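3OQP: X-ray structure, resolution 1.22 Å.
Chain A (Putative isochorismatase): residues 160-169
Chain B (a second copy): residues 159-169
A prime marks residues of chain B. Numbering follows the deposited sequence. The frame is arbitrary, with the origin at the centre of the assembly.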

ATOM      1  N   GLU A 160      10.651 -10.894  -2.537  1.00 10.22           N
ATOM      2  CA  GLU A 160      10.991  -9.472  -2.442  1.00  9.85           C
ATOM      3  C   GLU A 160       9.709  -8.680  -2.124  1.00  9.72           C
ATOM      4  O   GLU A 160       9.698  -7.782  -1.290  1.00  9.69           O
ATOM      5  N   ILE A 161       8.620  -8.997  -2.809  1.00  9.08           N
ATOM      6  CA  ILE A 161       7.351  -8.276  -2.596  1.00  8.32           C
ATOM      7  C   ILE A 161       6.906  -8.461  -1.127  1.00  9.16           C
ATOM      8  O   ILE A 161       6.541  -7.503  -0.466  1.00  9.63           O
ATOM      9  N   HIS A 162       6.827  -9.694  -0.663  1.00  9.46           N
ATOM     10  CA  HIS A 162       6.351  -9.978   0.656  1.00  9.46           C
ATOM     11  C   HIS A 162       7.210  -9.370   1.734  1.00  9.46           C
ATOM     12  O   HIS A 162       6.711  -8.806   2.698  1.00  9.02           O
ATOM     13  N   ARG A 163       8.519  -9.466   1.545  1.00  9.42           N
ATOM     14  CA  ARG A 163       9.460  -8.859   2.473  1.00  9.40           C
ATOM     15  C   ARG A 163       9.347  -7.334   2.523  1.00  8.95           C
ATOM     16  O   ARG A 163       9.312  -6.728   3.624  1.00  9.74           O
ATOM     17  N   VAL A 164       9.404  -6.709   1.374  1.00  8.75           N
ATOM     18  CA  VAL A 164       9.249  -5.266   1.285  1.00  9.14           C
ATOM     19  C   VAL A 164       7.989  -4.831   2.025  1.00  9.22           C
ATOM     20  O   VAL A 164       8.000  -3.923   2.795  1.00  9.49           O
ATOM     21  N   PHE A 165       6.854  -5.451   1.698  1.00  9.14           N
ATOM     22  CA  PHE A 165       5.611  -5.063   2.324  1.00  8.78           C
ATOM     23  C   PHE A 165       5.638  -5.330   3.822  1.00  8.54           C
ATOM     24  O   PHE A 165       5.175  -4.492   4.602  1.00  9.18           O
ATOM     25  N   SER A 166       6.230  -6.437   4.268  1.00  8.78           N
ATOM     26  CA  SER A 166       6.303  -6.731   5.681  1.00  9.20           C
ATOM     27  C   SER A 166       7.105  -5.660   6.426  1.00  8.82           C
ATOM     28  O   SER A 166       6.701  -5.202   7.472  1.00  8.99           O
ATOM     29  N   VAL A 167       8.240  -5.277   5.840  1.00  8.86           N
ATOM     30  CA  VAL A 167       9.085  -4.251   6.445  1.00  9.52           C
ATOM     31  C   VAL A 167       8.457  -2.842   6.459  1.00  9.23           C
ATOM     32  O   VAL A 167       8.426  -2.129   7.442  1.00  9.71           O
ATOM     33  N   VAL A 168       7.812  -2.506   5.332  1.00  9.57           N
ATOM     34  CA  VAL A 168       7.101  -1.236   5.254  1.00  9.38           C
ATOM     35  C   VAL A 168       5.917  -1.216   6.211  1.00  9.00           C
ATOM     36  O   VAL A 168       5.692  -0.246   6.921  1.00  9.75           O
ATOM     37  N   LEU A 169       5.207  -2.314   6.292  1.00  8.79           N
ATOM     38  CA  LEU A 169       4.072  -2.357   7.227  1.00  9.35           C
ATOM     39  C   LEU A 169       4.574  -2.126   8.650  1.00  9.05           C
ATOM     40  O   LEU A 169       3.993  -1.359   9.419  1.00  9.31           O
TER
ATOM     41  N   GLU B 159      16.150   0.784  -3.049  1.00 10.48           N
ATOM     42  CA  GLU B 159      15.941   0.233  -4.380  1.00 10.81           C
ATOM     43  C   GLU B 159      14.893  -0.860  -4.393  1.00 10.53           C
ATOM     44  O   GLU B 159      13.976  -0.900  -5.248  1.00 11.09           O
ATOM     45  N   GLU B 160      14.978  -1.773  -3.436  1.00 10.56           N
ATOM     46  CA  GLU B 160      13.999  -2.872  -3.371  1.00 11.41           C
ATOM     47  C   GLU B 160      12.584  -2.344  -3.124  1.00 10.26           C
ATOM     48  O   GLU B 160      11.638  -2.803  -3.732  1.00 10.96           O
ATOM     49  N   ILE B 161      12.464  -1.430  -2.184  1.00  9.77           N
ATOM     50  CA  ILE B 161      11.179  -0.878  -1.791  1.00 10.09           C
ATOM     51  C   ILE B 161      10.588  -0.135  -2.988  1.00  9.66           C
ATOM     52  O   ILE B 161       9.459  -0.390  -3.387  1.00  9.74           O
ATOM     53  N   HIS B 162      11.346   0.738  -3.635  1.00  9.14           N
ATOM     54  CA  HIS B 162      10.806   1.508  -4.746  1.00 10.54           C
ATOM     55  C   HIS B 162      10.459   0.629  -5.923  1.00  8.73           C
ATOM     56  O   HIS B 162       9.406   0.833  -6.552  1.00  9.71           O
ATOM     57  N   ARG B 163      11.297  -0.343  -6.252  1.00  9.04           N
ATOM     58  CA  ARG B 163      11.022  -1.226  -7.338  1.00  9.69           C
ATOM     59  C   ARG B 163       9.790  -2.097  -7.056  1.00  9.36           C
ATOM     60  O   ARG B 163       8.898  -2.239  -7.908  1.00 10.41           O
ATOM     61  N   VAL B 164       9.723  -2.708  -5.896  1.00  9.93           N
ATOM     62  CA  VAL B 164       8.588  -3.549  -5.559  1.00  9.77           C
ATOM     63  C   VAL B 164       7.303  -2.717  -5.646  1.00  8.68           C
ATOM     64  O   VAL B 164       6.307  -3.141  -6.288  1.00  8.83           O
ATOM     65  N   PHE B 165       7.310  -1.512  -5.057  1.00  8.97           N
ATOM     66  CA  PHE B 165       6.075  -0.713  -5.139  1.00  8.78           C
ATOM     67  C   PHE B 165       5.790  -0.272  -6.570  1.00  9.21           C
ATOM     68  O   PHE B 165       4.634  -0.270  -6.973  1.00  9.20           O
ATOM     69  N   SER B 166       6.792   0.060  -7.390  1.00  9.14           N
ATOM     70  CA  SER B 166       6.548   0.449  -8.770  1.00  9.75           C
ATOM     71  C   SER B 166       5.922  -0.727  -9.514  1.00  9.00           C
ATOM     72  O   SER B 166       4.980  -0.533 -10.286  1.00  9.43           O
ATOM     73  N   VAL B 167       6.432  -1.949  -9.364  1.00  9.19           N
ATOM     74  CA  VAL B 167       5.896  -3.105 -10.030  1.00  9.93           C
ATOM     75  C   VAL B 167       4.478  -3.444  -9.550  1.00  9.86           C
ATOM     76  O   VAL B 167       3.599  -3.738 -10.367  1.00  9.67           O
ATOM     77  N   VAL B 168       4.247  -3.430  -8.244  1.00  9.07           N
ATOM     78  CA  VAL B 168       2.893  -3.680  -7.740  1.00 10.07           C
ATOM     79  C   VAL B 168       1.898  -2.589  -8.170  1.00  9.59           C
ATOM     80  O   VAL B 168       0.763  -2.925  -8.605  1.00 10.43           O
ATOM     81  N   LEU B 169       2.356  -1.339  -8.190  1.00  8.44           N
ATOM     82  CA  LEU B 169       1.417  -0.310  -8.659  1.00  9.09           C
ATOM     83  C   LEU B 169       1.062  -0.546 -10.108  1.00  9.00           C
ATOM     84  O   LEU B 169      -0.094  -0.423 -10.434  1.00  9.49           O
TER

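Two carboxylates face each other across this contact: Glu160 OE2 and Glu160′ OE2 lie only 4.3 Å apart, a like-charge approach that would be costly if left unanswered. It is answered twice. A water donates to both oxygens, with water 1 O at 2.7 Å from Glu160 OE2. On the other side, water 1 O is a notably short 2.4 Å from Glu160′ OE2. Each glutamate is also paired with an arginine of the other chain. Arg163′ NH1 donates to Glu160 OE1 at 3.0 Å and Arg163′ NH2 to Glu160 OE2 at 2.9 Å, so the guanidinium and carboxylate meet in a two-pronged salt bridge. The reciprocal bridge runs from Arg163 NH1 to Glu160′ OE1 at 3.1 Å and from Arg163 NH2 to Glu160′ OE2 at 3.0 Å.

The rotamers make this reach possible. Both glutamates point toward the partner with chi1 m and chi2 t. Both arginines leave their helices sideways, and t, t, p through chi3 brings the charged end nearer the other chain. In chain B the arginine is braced from its own helix as well: Arg163′ NE donates to Glu159′ OE2 at 2.9 Å, and Arg163′ NH2 to Glu159′ OE1 at 3.2 Å.

Beyond the charges the contact is apolar. The helices cross at -110° with their axes 9.6 Å apart, and Val164 sits at the heart of the packing. In the t rotamer and pointing toward its partner, it is a knob among Val164′, Ile161′, Glu160′ and Phe165′, while Val164′ fills the equivalent hole. The two knobs touch each other, Val164 CG1 to Val164′ CG1 at 3.7 Å. The backbones come close here: the CA atoms of Ile161 and Val164′ are 5.7 Å apart.

Phe165 and Phe165′ start sideways, but chi1 near -90° carries the rings inward into an offset stack, with centroids 4.4 Å apart, planes at 17° and Phe165 CZ 3.5 Å from Phe165′ CZ. Each ring also offers an edge to the opposing valine, as where Phe165 CE1 meets Val164′ CG1 at 3.8 Å. Ile161, in the m, t rotamer, and Val168, in t, extend the apolar layer; Ile161 CG2 lies 4.1 Å from Val168′ CG2.

His162 points away, and Ser166 spends its hydroxyl on its own helix, Ser166 OG donating to His162 O at 2.8 Å. The rule to read is a compact apolar centre of valine and phenylalanine, with the paired charges gathered at the Glu160 end of the contact.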

ATOM      1  CB  GLU A 160      11.593  -8.920  -3.727  1.00 10.16           C
ATOM      2  CG  GLU A 160      12.999  -9.278  -4.019  1.00 13.58           C
ATOM      3  CD  GLU A 160      13.462  -8.780  -5.369  1.00 15.97           C
ATOM      4  OE1 GLU A 160      12.694  -8.915  -6.376  1.00 14.08           O
ATOM      5  OE2 GLU A 160      14.617  -8.301  -5.442  1.00 17.45           O
ATOM      6  CB  ILE A 161       6.264  -8.676  -3.595  1.00  8.36           C
ATOM      7  CG1 ILE A 161       6.701  -8.294  -5.002  1.00  9.25           C
ATOM      8  CG2 ILE A 161       4.899  -8.036  -3.194  1.00  9.86           C
ATOM      9  CD1 ILE A 161       5.785  -8.738  -6.104  1.00  9.74           C
ATOM     10  CB  HIS A 162       6.195 -11.487   0.854  1.00  9.73           C
ATOM     11  CG  HIS A 162       5.649 -11.884   2.184  1.00  9.29           C
ATOM     12  ND1 HIS A 162       4.310 -11.806   2.506  1.00  9.53           N
ATOM     13  CD2 HIS A 162       6.281 -12.388   3.262  1.00  9.35           C
ATOM     14  CE1 HIS A 162       4.158 -12.273   3.737  1.00  9.49           C
ATOM     15  NE2 HIS A 162       5.332 -12.637   4.214  1.00 10.05           N
ATOM     16  CB  ARG A 163      10.892  -9.290   2.207  1.00  9.33           C
ATOM     17  CG  ARG A 163      11.930  -8.622   3.086  1.00 10.48           C
ATOM     18  CD  ARG A 163      13.330  -9.259   3.112  1.00 10.34           C
ATOM     19  NE  ARG A 163      13.745  -9.562   1.745  1.00 10.99           N
ATOM     20  CZ  ARG A 163      14.289  -8.702   0.890  1.00 11.95           C
ATOM     21  NH1 ARG A 163      14.605  -7.482   1.254  1.00 12.19           N
ATOM     22  NH2 ARG A 163      14.538  -9.086  -0.350  1.00 11.98           N
ATOM     23  CB  VAL A 164       9.336  -4.747  -0.153  1.00  9.41           C
ATOM     24  CG1 VAL A 164       8.671  -3.367  -0.259  1.00  9.24           C
ATOM     25  CG2 VAL A 164      10.796  -4.685  -0.620  1.00 10.47           C
ATOM     26  CB  PHE A 165       4.372  -5.682   1.615  1.00  8.56           C
ATOM     27  CG  PHE A 165       3.863  -4.848   0.481  1.00  8.60           C
ATOM     28  CD1 PHE A 165       4.489  -4.848  -0.738  1.00  9.59           C
ATOM     29  CD2 PHE A 165       2.742  -4.039   0.683  1.00  9.01           C
ATOM     30  CE1 PHE A 165       4.047  -4.066  -1.752  1.00 10.48           C
ATOM     31  CE2 PHE A 165       2.282  -3.277  -0.349  1.00 11.32           C
ATOM     32  CZ  PHE A 165       2.941  -3.281  -1.550  1.00 10.42           C
ATOM     33  CB  SER A 166       6.974  -8.092   5.914  1.00 10.14           C
ATOM     34  OG  SER A 166       6.186  -9.150   5.392  1.00 11.00           O
ATOM     35  CB  VAL A 167      10.487  -4.274   5.767  1.00  9.76           C
ATOM     36  CG1 VAL A 167      11.313  -3.129   6.235  1.00 11.64           C
ATOM     37  CG2 VAL A 167      11.180  -5.664   6.021  1.00 10.79           C
ATOM     38  CB  VAL A 168       6.676  -0.930   3.823  1.00  8.16           C
ATOM     39  CG1 VAL A 168       5.713   0.278   3.733  1.00 10.37           C
ATOM     40  CG2 VAL A 168       7.888  -0.630   2.943  1.00  9.06           C
ATOM     41  CB  LEU A 169       3.348  -3.662   7.136  1.00  9.07           C
ATOM     42  CG  LEU A 169       2.444  -3.794   5.902  1.00  9.69           C
ATOM     43  CD1 LEU A 169       2.007  -5.267   5.828  1.00 12.92           C
ATOM     44  CD2 LEU A 169       1.240  -2.878   5.890  1.00 10.80           C
TER
ATOM     45  CB  GLU B 159      17.240  -0.279  -4.985  1.00 13.07           C
ATOM     46  CG  GLU B 159      17.133  -0.666  -6.437  1.00 12.94           C
ATOM     47  CD  GLU B 159      16.537  -2.026  -6.771  1.00 14.01           C
ATOM     48  OE1 GLU B 159      16.536  -2.921  -5.877  1.00 13.58           O
ATOM     49  OE2 GLU B 159      16.170  -2.217  -7.972  1.00 13.98           O
ATOM     50  CB  GLU B 160      14.400  -3.873  -2.265  1.00 12.30           C
ATOM     51  CG  GLU B 160      15.533  -4.819  -2.627  1.00 13.39           C
ATOM     52  CD  GLU B 160      15.906  -5.694  -1.407  1.00 14.79           C
ATOM     53  OE1 GLU B 160      15.993  -5.183  -0.247  1.00 16.26           O
ATOM     54  OE2 GLU B 160      16.120  -6.898  -1.611  1.00 19.54           O
ATOM     55  CB  ILE B 161      11.319   0.015  -0.572  1.00 10.11           C
ATOM     56  CG1 ILE B 161      11.674  -0.828   0.656  1.00 10.30           C
ATOM     57  CG2 ILE B 161       9.982   0.711  -0.300  1.00 10.22           C
ATOM     58  CD1 ILE B 161      12.086  -0.007   1.856  1.00 10.35           C
ATOM     59  CB  HIS B 162      11.807   2.582  -5.139  1.00 11.37           C
ATOM     60  CG  HIS B 162      11.371   3.476  -6.242  1.00 10.01           C
ATOM     61  ND1 HIS B 162      10.502   4.535  -6.057  1.00 11.12           N
ATOM     62  CD2 HIS B 162      11.725   3.486  -7.541  1.00 10.14           C
ATOM     63  CE1 HIS B 162      10.331   5.139  -7.230  1.00 11.14           C
ATOM     64  NE2 HIS B 162      11.069   4.537  -8.139  1.00 11.34           N
ATOM     65  CB  ARG B 163      12.276  -2.083  -7.626  1.00 10.68           C
ATOM     66  CG  ARG B 163      11.938  -3.202  -8.621  1.00 10.08           C
ATOM     67  CD  ARG B 163      13.226  -3.817  -9.204  1.00 10.67           C
ATOM     68  NE  ARG B 163      14.142  -4.230  -8.148  1.00 12.95           N
ATOM     69  CZ  ARG B 163      14.036  -5.336  -7.433  1.00 13.92           C
ATOM     70  NH1 ARG B 163      13.128  -6.243  -7.706  1.00 14.54           N
ATOM     71  NH2 ARG B 163      14.869  -5.550  -6.431  1.00 15.03           N
ATOM     72  CB  VAL B 164       8.715  -4.185  -4.167  1.00  9.70           C
ATOM     73  CG1 VAL B 164       7.337  -4.537  -3.562  1.00 10.31           C
ATOM     74  CG2 VAL B 164       9.585  -5.408  -4.233  1.00 10.19           C
ATOM     75  CB  PHE B 165       6.173   0.487  -4.171  1.00  9.96           C
ATOM     76  CG  PHE B 165       5.652   0.173  -2.828  1.00  9.25           C
ATOM     77  CD1 PHE B 165       6.449  -0.504  -1.898  1.00  9.62           C
ATOM     78  CD2 PHE B 165       4.360   0.505  -2.459  1.00  8.86           C
ATOM     79  CE1 PHE B 165       5.928  -0.836  -0.671  1.00  9.84           C
ATOM     80  CE2 PHE B 165       3.878   0.187  -1.247  1.00 10.58           C
ATOM     81  CZ  PHE B 165       4.598  -0.462  -0.360  1.00  9.17           C
ATOM     82  CB  SER B 166       7.848   0.819  -9.484  1.00  9.95           C
ATOM     83  OG  SER B 166       8.483   1.957  -8.899  1.00 11.28           O
ATOM     84  CB  VAL B 167       6.861  -4.297  -9.889  1.00  9.84           C
ATOM     85  CG1 VAL B 167       6.248  -5.548 -10.496  1.00 12.01           C
ATOM     86  CG2 VAL B 167       8.208  -3.960 -10.597  1.00 11.43           C
ATOM     87  CB  VAL B 168       2.912  -3.785  -6.190  1.00  9.53           C
ATOM     88  CG1 VAL B 168       1.528  -3.724  -5.599  1.00  9.87           C
ATOM     89  CG2 VAL B 168       3.675  -5.065  -5.766  1.00  9.72           C
ATOM     90  CB  LEU B 169       2.098   1.088  -8.478  1.00  9.45           C
ATOM     91  CG  LEU B 169       2.141   1.648  -7.053  1.00 11.27           C
ATOM     92  CD1 LEU B 169       3.090   2.845  -6.956  1.00 11.94           C
ATOM     93  CD2 LEU B 169       0.718   1.916  -6.515  1.00 11.33           C
TER
HETATM   94  O   HOH W   1      16.558  -8.200  -3.633  1.00 19.63           O